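Local coordinates for protein nucleoside phosphorylase, putative (Trypanosoma brucei, PDB 3BJE) that catalyses, as a homodimer, the reversible phosphorolysis of uridine to uracil and alpha-D-ribose 1-phosphate, at residues A[33-37]-A[73-78]; A[190-195]-A[277-281]; A[233-237]-A[334-338]. All blocks are in the same frame, centred on the assembly; numbering follows the deposited sequence.

Contact 1: A[33-37]-A[73-78]; sequences LHLKC and HREIRF. With R1P (1-O-phosphono-alpha-D-ribofuranose), chain E.
His34 and His73 meet where the loop 33-37 crosses the tip of a two-residue beta hairpin, whose type II' turn runs from His73 to Ile76, beside a ribose 1-phosphate pocket of the phosphorylase fold. The imidazole of His73 lies between Lys36 CE over one face and Arg74 CG over the other, its CD2 edge turned in plane toward the carbonyl of His34, 3.2 Å from CD2 to O. A water held by His73 NE2 also bonds Leu33 O and Arg74 NE.

A polar aromatic suits position 34, because both ring nitrogens find partners: Glu106 holds ND1, while His34 NE2 lies 2.7 Å from the sugar O5 in a nearly straight bond (167°). Arg74 grips the phosphate, which Arg54 and Arg145 of the second subunit help to surround.

Farther along, Ile76 CG2 packs on Leu35, and the Phe78 ring lies against Cys37. Lys36 O approaches the ring edge, 3.5 Å from Phe78 CE2, and Leu35 CD1 rests 4.2 Å from Phe78 CB. Cys37 swings its sulfur away from its own amide nitrogen (chi1 -176°), which lays SG over the Phe78 face in a sulfur-aromatic contact, 3.9 Å from the ring centroid.

Contact 2: A[190-195]-A[277-281]; sequences EIRRIV and LKFNL
Glu190 OE2 is gripped twice: Arg193 NH2 binds it at 2.9 Å, and a water that donates to it also accepts from the backbone N-H of Asn280, carrying the polar link across the contact. Arg193 approaches the carboxylate side-on in a two-bond salt bridge within the helix, for its NE meets the other oxygen, Glu190 OE1, at 3.1 Å from above the carboxylate plane. One bond to each oxygen restrains the rotation of the acid. A bend at chi2 (63°) folds the Glu190 chain back toward the arginine one helical turn on, while its CB and CG lie against Leu281 CD2. A long acid suits this border, since its methylenes pack on leucine and its charged end remains with arginine and water.

Next to this polar border, helix 186-198 of the phosphorylase alpha/beta fold runs roughly antiparallel to the short strand 279-281, the local axes 8.6 Å apart, and their apolar sides close on Phe279. Ile191 uses two branches: CG1 stands over the ring face, 4.0 Å from the Phe279 centroid, and CG2 comes near CZ. Its CD1 continues to Leu281. Ile194 instead occupies the ring edge, its CG2 3.7 Å from Phe279 CE1. Beta-branched residues suit this helix face: a single CG2 methyl of Ile194 reaches both Phe279 and Leu277 CD2, and that of Val195 touches both Leu277 CD1 and Phe279 CZ. On strand 161-169, Ile168 is touched by both Ile191 and Val195.

Contact 3: A[233-237]-A[334-338]; sequences EADKQ and AMKRC
Arg337 gives its NE-H to Gln237 OE1 in a bond of 2.9 Å, fairly straight at the hydrogen (162°), and this pair forms the tight half of the contact. The amide oxygen lies near the guanidinium plane, although NE arrives tilted 29° from the plane of the Gln237 carbonyl. Arg337 NH2 adds a weak second bond to the same oxygen, and a water that accepts from NH2 at 2.8 Å donates weakly to it as well. Glutamine suits this buried place because its two ends bond in opposite senses: OE1 accepts from the arginine, and NE2 donates to Leu159 O, which together fix the turn of the amide. Against that amide presses Cys338, a small residue whose SG comes within 3.5 Å of Gln237 CD and also reaches Leu161.

The guanidinium is flanked on both faces, toward its periphery, with Ala334 CA 3.3 Å above one and Lys236 O over the opposite one. So close a fit is consistent with a residue as small as alanine one turn earlier in the helix, and the bend at chi3 (-73°) brings the flat group into the slot. In the phosphorylase fold this joins the long C-terminal helix 329-348 to the loop that leads into strand 239-246, away from the substrate sites.

The looseness is at the charged ends on the 3-10 side: Asp235 OD1 stays 4.8 Å from Arg337 NH1, and a water spans the two. The aliphatic chain is nearer, with Arg337 CD 3.3 Å from Asp235 O.

Overall arrangement
From the N terminus, contact 1 closes first, bringing the loop ahead of strand 45-49 onto the hairpin of strands 69-73 and 76-83, at a pocket completed by the second subunit. The other two cross: the order is 190-195, 233-237, 277-281, 334-338, so contact 3 opens inside the loop of contact 2 and closes after it. Contact 2 joins helix 186-198 to strand 279-281, while contact 3 ties the entry to strand 239-246 to the C-terminal helix. Contacts 1 and 2 lie on opposite sides of the chain's centre, about 37 Å between centres; contact 3 is about 30 Å from contact 1 and 32 Å from contact 2, centre to centre.

Contact 1: A[33-37]-A[73-78]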
loop_
_atom_site.group_PDB
_atom_site.type_symbol
_atom_site.label_atom_id
_atom_site.label_comp_id
_atom_site.label_asym_id
_atom_site.label_seq_id
_atom_site.Cartn_x
_atom_site.Cartn_y
_atom_site.Cartn_z
ATOM N N LEU A 33 12.055 -0.269 11.550
ATOM C CA LEU A 33 12.580 -0.418 10.195
ATOM C C LEU A 33 12.116 0.628 9.187
ATOM O O LEU A 33 12.910 1.068 8.348
ATOM C CB LEU A 33 12.235 -1.802 9.669
ATOM C CG LEU A 33 12.838 -2.252 8.357
ATOM C CD1 LEU A 33 14.374 -2.163 8.395
ATOM C CD2 LEU A 33 12.395 -3.687 8.076
ATOM N N HIS A 34 10.851 1.004 9.247
ATOM C CA HIS A 34 10.267 1.944 8.276
ATOM C C HIS A 34 10.051 3.313 8.881
ATOM O O HIS A 34 10.477 4.324 8.330
ATOM C CB HIS A 34 8.940 1.389 7.721
ATOM C CG HIS A 34 9.100 0.073 7.025
ATOM N ND1 HIS A 34 9.026 -1.139 7.674
ATOM C CD2 HIS A 34 9.345 -0.214 5.723
ATOM C CE1 HIS A 34 9.258 -2.114 6.807
ATOM N NE2 HIS A 34 9.434 -1.575 5.612
ATOM N N LEU A 35 9.367 3.329 10.018
ATOM C CA LEU A 35 9.217 4.515 10.848
ATOM C C LEU A 35 10.497 4.680 11.667
ATOM O O LEU A 35 10.797 3.866 12.546
ATOM C CB LEU A 35 7.995 4.357 11.750
ATOM C CG LEU A 35 7.815 5.413 12.832
ATOM C CD1 LEU A 35 7.541 6.832 12.238
ATOM C CD2 LEU A 35 6.717 4.955 13.788
ATOM N N LYS A 36 11.277 5.707 11.339
ATOM C CA LYS A 36 12.598 5.878 11.929
ATOM C C LYS A 36 12.536 6.744 13.170
ATOM O O LYS A 36 13.135 7.817 13.255
ATOM C CB LYS A 36 13.566 6.431 10.881
ATOM C CG LYS A 36 13.809 5.472 9.726
ATOM C CD LYS A 36 14.403 4.155 10.218
ATOM C CE LYS A 36 15.099 3.393 9.126
ATOM N NZ LYS A 36 15.531 2.050 9.625
ATOM N N CYS A 37 11.814 6.223 14.152
ATOM C CA CYS A 37 11.500 6.920 15.390
ATOM C C CYS A 37 11.913 6.026 16.548
ATOM O O CYS A 37 11.846 4.801 16.441
ATOM C CB CYS A 37 9.999 7.185 15.429
ATOM S SG CYS A 37 9.428 8.131 16.822
ATOM N N HIS A 73 12.045 9.042 6.108
ATOM C CA HIS A 73 12.531 7.807 5.469
ATOM C C HIS A 73 11.452 7.154 4.599
ATOM O O HIS A 73 10.361 6.941 5.082
ATOM C CB HIS A 73 12.954 6.814 6.555
ATOM C CG HIS A 73 13.378 5.487 6.023
ATOM N ND1 HIS A 73 14.498 5.329 5.235
ATOM C CD2 HIS A 73 12.834 4.257 6.154
ATOM C CE1 HIS A 73 14.626 4.057 4.908
ATOM N NE2 HIS A 73 13.628 3.385 5.452
ATOM N N ARG A 74 11.762 6.784 3.341
ATOM C CA ARG A 74 10.753 6.277 2.406
ATOM C C ARG A 74 9.515 7.229 2.419
ATOM O O ARG A 74 9.672 8.449 2.467
ATOM C CB ARG A 74 10.359 4.836 2.756
ATOM C CG ARG A 74 11.331 3.753 2.322
ATOM C CD ARG A 74 10.919 2.425 3.004
ATOM N NE ARG A 74 11.734 1.267 2.620
ATOM C CZ ARG A 74 11.613 0.618 1.467
ATOM N NH1 ARG A 74 10.734 1.030 0.568
ATOM N NH2 ARG A 74 12.392 -0.438 1.206
ATOM N N GLU A 75 8.294 6.703 2.398
ATOM C CA GLU A 75 7.128 7.600 2.467
ATOM C C GLU A 75 6.839 8.044 3.931
ATOM O O GLU A 75 5.869 8.764 4.199
ATOM C CB GLU A 75 5.896 6.977 1.764
ATOM C CG GLU A 75 5.392 5.557 2.178
ATOM C CD GLU A 75 5.721 4.493 1.120
ATOM O OE1 GLU A 75 6.967 4.382 0.960
ATOM O OE2 GLU A 75 4.793 3.844 0.442
ATOM N N ILE A 76 7.718 7.661 4.861
ATOM C CA ILE A 76 7.389 7.666 6.291
ATOM C C ILE A 76 8.145 8.790 7.011
ATOM O O ILE A 76 9.334 8.691 7.266
ATOM C CB ILE A 76 7.709 6.297 6.937
ATOM C CG1 ILE A 76 7.162 5.135 6.084
ATOM C CG2 ILE A 76 7.156 6.222 8.370
ATOM C CD1 ILE A 76 5.695 5.208 5.820
ATOM N N ARG A 77 7.426 9.872 7.310
ATOM C CA ARG A 77 7.983 11.044 7.989
ATOM C C ARG A 77 7.294 11.220 9.328
ATOM O O ARG A 77 6.111 10.923 9.449
ATOM C CB ARG A 77 7.770 12.301 7.157
ATOM C CG ARG A 77 8.325 12.254 5.767
ATOM C CD ARG A 77 8.122 13.619 5.098
ATOM N NE ARG A 77 8.768 14.671 5.883
ATOM C CZ ARG A 77 8.473 15.968 5.852
ATOM N NH1 ARG A 77 7.506 16.454 5.079
ATOM N NH2 ARG A 77 9.163 16.789 6.627
ATOM N N PHE A 78 8.013 11.709 10.331
ATOM C CA PHE A 78 7.376 12.091 11.584
ATOM C C PHE A 78 7.945 13.386 12.141
ATOM O O PHE A 78 9.068 13.809 11.830
ATOM C CB PHE A 78 7.449 10.973 12.635
ATOM C CG PHE A 78 8.677 11.022 13.492
ATOM C CD1 PHE A 78 8.666 11.681 14.709
ATOM C CD2 PHE A 78 9.856 10.401 13.073
ATOM C CE1 PHE A 78 9.788 11.741 15.487
ATOM C CE2 PHE A 78 10.994 10.458 13.855
ATOM C CZ PHE A 78 10.965 11.131 15.056
HETATM C C5 R1P E . 9.140 -3.282 2.594
HETATM O O5 R1P E . 10.265 -2.865 3.373
HETATM C C4 R1P E . 9.330 -2.826 1.151
HETATM O O4 R1P E . 10.561 -3.316 0.594
HETATM C C1 R1P E . 10.348 -4.173 -0.531
HETATM C C2 R1P E . 8.889 -4.607 -0.334
HETATM O O2 R1P E . 8.273 -5.156 -1.515
HETATM C C3 R1P E . 8.236 -3.344 0.230
HETATM O O3 R1P E . 7.970 -2.363 -0.783
HETATM O O1 R1P E . 10.681 -3.549 -1.818
HETATM P P R1P E . 11.414 -2.123 -2.086
HETATM O O1P R1P E . 10.335 -1.180 -1.500
HETATM O O2P R1P E . 11.545 -1.985 -3.594
HETATM O O3P R1P E . 12.710 -2.210 -1.344
HETATM O O HOH W 1 12.979 0.682 5.395
HETATM O O HOH W 2 10.620 8.226 9.797
#

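Contact 2: A[190-195]-A[277-281]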
loop_
_atom_site.group_PDB
_atom_site.type_symbol
_atom_site.label_atom_id
_atom_site.label_comp_id
_atom_site.label_asym_id
_atom_site.label_seq_id
_atom_site.Cartn_x
_atom_site.Cartn_y
_atom_site.Cartn_z
ATOM N N GLU A 190 -24.569 -6.560 10.817
ATOM C CA GLU A 190 -25.601 -6.038 9.928
ATOM C C GLU A 190 -24.983 -5.331 8.714
ATOM O O GLU A 190 -25.418 -5.530 7.578
ATOM C CB GLU A 190 -26.522 -5.087 10.703
ATOM C CG GLU A 190 -27.667 -4.498 9.886
ATOM C CD GLU A 190 -28.671 -5.532 9.360
ATOM O OE1 GLU A 190 -28.576 -6.752 9.674
ATOM O OE2 GLU A 190 -29.570 -5.096 8.610
ATOM N N ILE A 191 -23.944 -4.528 8.949
ATOM C CA ILE A 191 -23.225 -3.889 7.842
ATOM C C ILE A 191 -22.698 -4.958 6.881
ATOM O O ILE A 191 -22.908 -4.871 5.679
ATOM C CB ILE A 191 -22.060 -2.981 8.349
ATOM C CG1 ILE A 191 -22.626 -1.737 9.039
ATOM C CG2 ILE A 191 -21.130 -2.590 7.193
ATOM C CD1 ILE A 191 -21.593 -0.905 9.803
ATOM N N ARG A 192 -22.019 -5.968 7.411
ATOM C CA ARG A 192 -21.459 -6.999 6.548
ATOM C C ARG A 192 -22.557 -7.701 5.750
ATOM O O ARG A 192 -22.384 -7.948 4.551
ATOM C CB ARG A 192 -20.656 -8.026 7.328
ATOM C CG ARG A 192 -19.808 -8.853 6.404
ATOM C CD ARG A 192 -18.899 -9.784 7.153
ATOM N NE ARG A 192 -17.969 -10.416 6.218
ATOM C CZ ARG A 192 -18.246 -11.483 5.479
ATOM N NH1 ARG A 192 -19.430 -12.082 5.545
ATOM N NH2 ARG A 192 -17.320 -11.966 4.667
ATOM N N ARG A 193 -23.672 -8.020 6.407
ATOM C CA ARG A 193 -24.786 -8.707 5.747
ATOM C C ARG A 193 -25.313 -7.863 4.587
ATOM O O ARG A 193 -25.511 -8.373 3.484
ATOM C CB ARG A 193 -25.932 -9.014 6.739
ATOM C CG ARG A 193 -27.124 -9.724 6.108
ATOM C CD ARG A 193 -28.277 -9.859 7.082
ATOM N NE ARG A 193 -29.036 -8.620 7.267
ATOM C CZ ARG A 193 -30.069 -8.238 6.510
ATOM N NH1 ARG A 193 -30.457 -8.958 5.463
ATOM N NH2 ARG A 193 -30.704 -7.102 6.787
ATOM N N ILE A 194 -25.561 -6.584 4.836
ATOM C CA ILE A 194 -26.116 -5.711 3.817
ATOM C C ILE A 194 -25.139 -5.550 2.660
ATOM O O ILE A 194 -25.510 -5.679 1.500
ATOM C CB ILE A 194 -26.521 -4.336 4.414
ATOM C CG1 ILE A 194 -27.720 -4.495 5.347
ATOM C CG2 ILE A 194 -26.852 -3.317 3.324
ATOM C CD1 ILE A 194 -29.041 -4.824 4.642
ATOM N N VAL A 195 -23.873 -5.304 2.966
ATOM C CA VAL A 195 -22.874 -5.141 1.907
ATOM C C VAL A 195 -22.724 -6.424 1.072
ATOM O O VAL A 195 -22.639 -6.366 -0.158
ATOM C CB VAL A 195 -21.489 -4.720 2.487
ATOM C CG1 VAL A 195 -20.426 -4.721 1.385
ATOM C CG2 VAL A 195 -21.579 -3.334 3.116
ATOM N N LEU A 277 -26.851 2.050 -0.102
ATOM C CA LEU A 277 -27.011 1.308 1.142
ATOM C C LEU A 277 -27.488 2.189 2.291
ATOM O O LEU A 277 -27.106 3.364 2.412
ATOM C CB LEU A 277 -25.716 0.585 1.549
ATOM C CG LEU A 277 -25.048 -0.307 0.499
ATOM C CD1 LEU A 277 -23.860 -0.988 1.073
ATOM C CD2 LEU A 277 -26.043 -1.349 -0.016
ATOM N N LYS A 278 -28.313 1.583 3.142
ATOM C CA LYS A 278 -28.722 2.161 4.391
ATOM C C LYS A 278 -28.585 1.066 5.433
ATOM O O LYS A 278 -29.111 -0.036 5.256
ATOM C CB LYS A 278 -30.165 2.653 4.295
ATOM C CG LYS A 278 -30.326 3.833 3.361
ATOM C CD LYS A 278 -31.749 4.360 3.342
ATOM C CE LYS A 278 -31.820 5.674 2.571
ATOM N NZ LYS A 278 -30.928 6.729 3.163
ATOM N N PHE A 279 -27.846 1.352 6.498
ATOM C CA PHE A 279 -27.656 0.403 7.569
ATOM C C PHE A 279 -28.549 0.809 8.715
ATOM O O PHE A 279 -28.387 1.890 9.267
ATOM C CB PHE A 279 -26.195 0.399 8.024
ATOM C CG PHE A 279 -25.204 0.201 6.897
ATOM C CD1 PHE A 279 -25.305 -0.901 6.058
ATOM C CD2 PHE A 279 -24.187 1.120 6.674
ATOM C CE1 PHE A 279 -24.430 -1.086 5.030
ATOM C CE2 PHE A 279 -23.280 0.932 5.633
ATOM C CZ PHE A 279 -23.401 -0.177 4.815
ATOM N N ASN A 280 -29.490 -0.062 9.063
ATOM C CA ASN A 280 -30.373 0.161 10.210
ATOM C C ASN A 280 -29.679 -0.357 11.455
ATOM O O ASN A 280 -29.785 -1.533 11.802
ATOM C CB ASN A 280 -31.699 -0.545 9.982
ATOM C CG ASN A 280 -32.472 0.047 8.821
ATOM O OD1 ASN A 280 -32.617 1.267 8.717
ATOM N ND2 ASN A 280 -32.961 -0.811 7.933
ATOM N N LEU A 281 -28.941 0.528 12.115
ATOM C CA LEU A 281 -28.077 0.135 13.219
ATOM C C LEU A 281 -28.649 0.538 14.583
ATOM O O LEU A 281 -29.648 1.264 14.671
ATOM C CB LEU A 281 -26.674 0.703 12.997
ATOM C CG LEU A 281 -26.050 0.280 11.663
ATOM C CD1 LEU A 281 -24.620 0.803 11.541
ATOM C CD2 LEU A 281 -26.039 -1.239 11.528
HETATM O O HOH W 3 -29.754 -2.593 7.756
#

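Contact 3: A[233-237]-A[334-338]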
loop_
_atom_site.group_PDB
_atom_site.type_symbol
_atom_site.label_atom_id
_atom_site.label_comp_id
_atom_site.label_asym_id
_atom_site.label_seq_id
_atom_site.Cartn_x
_atom_site.Cartn_y
_atom_site.Cartn_z
ATOM N N GLU A 233 -18.963 32.841 7.495
ATOM C CA GLU A 233 -19.464 31.656 6.790
ATOM C C GLU A 233 -18.370 30.956 5.963
ATOM O O GLU A 233 -18.415 29.738 5.771
ATOM C CB GLU A 233 -20.657 32.027 5.898
ATOM C CG GLU A 233 -21.546 30.837 5.508
ATOM C CD GLU A 233 -22.348 30.269 6.676
ATOM O OE1 GLU A 233 -22.801 31.050 7.540
ATOM O OE2 GLU A 233 -22.539 29.035 6.719
ATOM N N ALA A 234 -17.388 31.727 5.497
ATOM C CA ALA A 234 -16.265 31.195 4.719
ATOM C C ALA A 234 -15.297 30.342 5.539
ATOM O O ALA A 234 -14.583 29.509 4.975
ATOM C CB ALA A 234 -15.506 32.331 4.045
ATOM N N ASP A 235 -15.262 30.546 6.856
ATOM C CA ASP A 235 -14.393 29.761 7.741
ATOM C C ASP A 235 -15.146 28.595 8.398
ATOM O O ASP A 235 -14.604 27.936 9.279
ATOM C CB ASP A 235 -13.752 30.677 8.810
ATOM C CG ASP A 235 -12.694 29.956 9.681
ATOM O OD1 ASP A 235 -11.877 29.163 9.149
ATOM O OD2 ASP A 235 -12.676 30.194 10.914
ATOM N N LYS A 236 -16.389 28.334 7.991
ATOM C CA LYS A 236 -17.124 27.171 8.522
ATOM C C LYS A 236 -16.609 25.861 7.904
ATOM O O LYS A 236 -16.128 25.846 6.768
ATOM C CB LYS A 236 -18.622 27.275 8.258
ATOM C CG LYS A 236 -19.280 28.520 8.841
ATOM C CD LYS A 236 -19.515 28.432 10.344
ATOM C CE LYS A 236 -20.236 29.686 10.841
ATOM N NZ LYS A 236 -20.448 29.705 12.319
ATOM N N GLN A 237 -16.739 24.771 8.647
ATOM C CA GLN A 237 -16.349 23.453 8.145
ATOM C C GLN A 237 -17.521 22.511 8.275
ATOM O O GLN A 237 -17.986 22.250 9.379
ATOM C CB GLN A 237 -15.143 22.876 8.901
ATOM C CG GLN A 237 -14.669 21.512 8.382
ATOM C CD GLN A 237 -14.269 21.551 6.919
ATOM O OE1 GLN A 237 -13.455 22.388 6.513
ATOM N NE2 GLN A 237 -14.826 20.637 6.117
ATOM N N ALA A 334 -9.598 24.117 3.261
ATOM C CA ALA A 334 -10.355 23.137 4.027
ATOM C C ALA A 334 -9.425 22.346 4.936
ATOM O O ALA A 334 -9.738 22.121 6.103
ATOM C CB ALA A 334 -11.133 22.199 3.092
ATOM N N MET A 335 -8.267 21.956 4.405
ATOM C CA MET A 335 -7.319 21.162 5.176
ATOM C C MET A 335 -6.786 21.960 6.366
ATOM O O MET A 335 -6.598 21.399 7.435
ATOM C CB MET A 335 -6.175 20.658 4.289
ATOM C CG MET A 335 -5.306 19.585 4.933
ATOM S SD MET A 335 -6.211 18.117 5.496
ATOM C CE MET A 335 -6.629 17.312 3.939
ATOM N N LYS A 336 -6.588 23.273 6.204
ATOM C CA LYS A 336 -6.139 24.103 7.323
ATOM C C LYS A 336 -7.162 24.093 8.469
ATOM O O LYS A 336 -6.789 23.949 9.627
ATOM C CB LYS A 336 -5.820 25.532 6.861
ATOM C CG LYS A 336 -4.564 25.592 6.004
ATOM C CD LYS A 336 -4.147 27.003 5.639
ATOM C CE LYS A 336 -3.264 27.006 4.375
ATOM N NZ LYS A 336 -2.173 25.978 4.401
ATOM N N ARG A 337 -8.447 24.190 8.140
ATOM C CA ARG A 337 -9.496 24.135 9.169
ATOM C C ARG A 337 -9.505 22.775 9.847
ATOM O O ARG A 337 -9.646 22.671 11.055
ATOM C CB ARG A 337 -10.880 24.388 8.568
ATOM C CG ARG A 337 -11.067 25.778 7.996
ATOM C CD ARG A 337 -12.524 26.002 7.621
ATOM N NE ARG A 337 -12.899 25.251 6.424
ATOM C CZ ARG A 337 -12.789 25.707 5.178
ATOM N NH1 ARG A 337 -12.329 26.928 4.913
ATOM N NH2 ARG A 337 -13.164 24.930 4.172
ATOM N N CYS A 338 -9.367 21.723 9.050
ATOM C CA CYS A 338 -9.510 20.372 9.561
ATOM C C CYS A 338 -8.304 19.960 10.397
ATOM O O CYS A 338 -8.451 19.170 11.329
ATOM C CB CYS A 338 -9.746 19.393 8.416
ATOM S SG CYS A 338 -11.360 19.674 7.644
HETATM O O HOH W 4 -11.056 29.015 6.781
HETATM O O HOH W 5 -14.689 22.775 3.282
#